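Long-range contact in Glyoxalase/bleomycin resistance protein/dioxygenase (Sphaerobacter thermophilus, PDB 4HC5), which belongs to the glyoxalase/bleomycin resistance/dioxygenase superfamily and may act as a dioxygenase, though its substrate is not established: residues A[33-38]-A[95-100]. Sequence-based numbering, arbitrary orientation.
Sequences NTLGFE and KTLTER
The C-terminal ends of the two helices of the vicinal oxygen chelate fold, 24-34 and 90-99, meet here through Thr34 and Leu35 on one side and Leu97 and Arg100 on the other. Arg100 gives the polar link: its NH2 donates to the backbone O of Thr34 over 2.8 Å, with an N-H...O angle of 148°. The oxygen lies at the guanidinium edge, almost exactly in its plane, whereas the nitrogen stands 39° above the plane of the carbonyl. An arginine suits this place because its chain, extended from CG to NE, reaches across to the end of helix 24-34, and CG2 of Thr96 lies over one guanidinium face, toward its rim. Positive charge beside a carbonyl at a helix C-terminus should also be favourable electrostatically. In this fold each paired βαβββ module contributes one helix and a four-stranded sheet, so the contact joins the two modules of the chain. The side chains of Thr34 and Arg100 run alongside in opposite senses; CG2 of Thr34, anti to its backbone N, comes 4.0 Å from Arg100 CB. Deeper in, the buried leucine side chains meet roughly perpendicular, their flexible, branched tips bringing Leu35 CD2 within 3.8 Å of Leu97 CD2, where Leu97 also packs on Val102 and Phe104. Leu97 CD2 touches Thr34 O from the side, at 3.3 Å. Gly36, at positive phi (83°), lets the chain leave the helix and turn toward strand 38-46; a CB here would press against Leu35 O, so glycine suits the turn. Met10 of the second subunit packs on Thr96, Leu97 and Arg100.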
loop_
_atom_site.group_PDB
_atom_site.type_symbol
_atom_site.label_atom_id
_atom_site.label_comp_id
_atom_site.label_asym_id
_atom_site.label_seq_id
_atom_site.Cartn_x
_atom_site.Cartn_y
_atom_site.Cartn_z
ATOM N N ASN A 33 -11.438 -9.992 -12.741
ATOM C CA ASN A 33 -12.470 -9.910 -13.799
ATOM C C ASN A 33 -13.227 -8.612 -13.871
ATOM O O ASN A 33 -13.734 -8.224 -14.889
ATOM C CB ASN A 33 -13.378 -11.118 -13.670
ATOM C CG ASN A 33 -12.620 -12.362 -13.938
ATOM O OD1 ASN A 33 -11.831 -12.408 -14.877
ATOM N ND2 ASN A 33 -12.798 -13.367 -13.069
ATOM N N THR A 34 -13.407 -7.984 -12.730
ATOM C CA THR A 34 -14.102 -6.712 -12.692
ATOM C C THR A 34 -13.149 -5.503 -12.852
ATOM O O THR A 34 -13.394 -4.632 -13.680
ATOM C CB THR A 34 -15.042 -6.538 -11.503
ATOM O OG1 THR A 34 -16.052 -7.576 -11.524
ATOM C CG2 THR A 34 -15.714 -5.122 -11.464
ATOM N N LEU A 35 -12.074 -5.461 -12.056
ATOM C CA LEU A 35 -11.121 -4.348 -12.128
ATOM C C LEU A 35 -10.038 -4.498 -13.164
ATOM O O LEU A 35 -9.309 -3.559 -13.453
ATOM C CB LEU A 35 -10.514 -3.969 -10.792
ATOM C CG LEU A 35 -11.469 -3.547 -9.667
ATOM C CD1 LEU A 35 -10.681 -3.084 -8.444
ATOM C CD2 LEU A 35 -12.488 -2.510 -10.134
ATOM N N GLY A 36 -9.876 -5.685 -13.687
ATOM C CA GLY A 36 -8.852 -5.875 -14.727
ATOM C C GLY A 36 -7.422 -6.104 -14.256
ATOM O O GLY A 36 -6.470 -6.063 -15.050
ATOM N N PHE A 37 -7.264 -6.378 -12.963
ATOM C CA PHE A 37 -5.922 -6.711 -12.470
ATOM C C PHE A 37 -5.536 -8.127 -12.951
ATOM O O PHE A 37 -6.374 -8.904 -13.407
ATOM C CB PHE A 37 -5.868 -6.719 -10.953
ATOM C CG PHE A 37 -5.944 -5.368 -10.258
ATOM C CD1 PHE A 37 -6.825 -4.384 -10.615
ATOM C CD2 PHE A 37 -5.141 -5.093 -9.179
ATOM C CE1 PHE A 37 -6.915 -3.168 -9.899
ATOM C CE2 PHE A 37 -5.257 -3.931 -8.449
ATOM C CZ PHE A 37 -6.123 -2.958 -8.808
ATOM N N GLU A 38 -4.248 -8.444 -12.797
ATOM C CA GLU A 38 -3.703 -9.760 -13.074
ATOM C C GLU A 38 -3.263 -10.419 -11.748
ATOM O O GLU A 38 -2.645 -9.762 -10.889
ATOM C CB GLU A 38 -2.473 -9.676 -13.987
ATOM C CG GLU A 38 -2.743 -9.091 -15.356
ATOM C CD GLU A 38 -1.447 -8.653 -16.073
ATOM O OE1 GLU A 38 -0.308 -8.813 -15.482
ATOM O OE2 GLU A 38 -1.523 -8.145 -17.229
ATOM N N LYS A 95 -17.782 4.601 -16.323
ATOM C CA LYS A 95 -18.827 4.055 -17.160
ATOM C C LYS A 95 -18.736 2.520 -17.121
ATOM O O LYS A 95 -19.743 1.831 -16.846
ATOM C CB LYS A 95 -18.701 4.565 -18.575
ATOM C CG LYS A 95 -19.865 4.111 -19.454
ATOM C CD LYS A 95 -19.788 4.914 -20.725
ATOM C CE LYS A 95 -19.560 4.083 -21.947
ATOM N NZ LYS A 95 -20.881 3.668 -22.442
ATOM N N THR A 96 -17.553 1.976 -17.476
ATOM C CA THR A 96 -17.465 0.527 -17.634
ATOM C C THR A 96 -17.544 -0.181 -16.279
ATOM O O THR A 96 -18.218 -1.167 -16.116
ATOM C CB THR A 96 -16.198 0.173 -18.349
ATOM O OG1 THR A 96 -16.260 0.832 -19.646
ATOM C CG2 THR A 96 -15.953 -1.331 -18.444
ATOM N N LEU A 97 -16.875 0.364 -15.270
ATOM C CA LEU A 97 -16.985 -0.265 -13.940
ATOM C C LEU A 97 -18.410 -0.232 -13.369
ATOM O O LEU A 97 -18.862 -1.179 -12.751
ATOM C CB LEU A 97 -15.989 0.304 -12.918
ATOM C CG LEU A 97 -14.487 0.016 -13.241
ATOM C CD1 LEU A 97 -13.595 0.683 -12.173
ATOM C CD2 LEU A 97 -14.177 -1.485 -13.385
ATOM N N THR A 98 -19.133 0.880 -13.615
ATOM C CA THR A 98 -20.552 0.932 -13.207
ATOM C C THR A 98 -21.368 -0.171 -13.931
ATOM O O THR A 98 -22.174 -0.839 -13.325
ATOM C CB THR A 98 -21.166 2.307 -13.505
ATOM O OG1 THR A 98 -20.528 3.248 -12.639
ATOM C CG2 THR A 98 -22.657 2.365 -13.201
ATOM N N GLU A 99 -21.158 -0.319 -15.228
ATOM C CA GLU A 99 -21.806 -1.399 -16.047
ATOM C C GLU A 99 -21.546 -2.816 -15.464
ATOM O O GLU A 99 -22.383 -3.667 -15.448
ATOM C CB GLU A 99 -21.347 -1.353 -17.494
ATOM C CG GLU A 99 -21.852 -0.199 -18.332
ATOM C CD GLU A 99 -21.200 -0.130 -19.720
ATOM O OE1 GLU A 99 -20.467 -1.084 -20.108
ATOM O OE2 GLU A 99 -21.428 0.904 -20.408
ATOM N N ARG A 100 -20.351 -2.961 -14.859
ATOM C CA ARG A 100 -19.843 -4.216 -14.322
ATOM C C ARG A 100 -20.300 -4.445 -12.879
ATOM O O ARG A 100 -19.985 -5.453 -12.263
ATOM C CB ARG A 100 -18.335 -4.333 -14.412
ATOM C CG ARG A 100 -17.804 -4.470 -15.806
ATOM C CD ARG A 100 -16.303 -4.566 -15.847
ATOM N NE ARG A 100 -15.772 -4.573 -17.185
ATOM C CZ ARG A 100 -14.507 -4.534 -17.485
ATOM N NH1 ARG A 100 -14.161 -4.543 -18.751
ATOM N NH2 ARG A 100 -13.601 -4.527 -16.518
#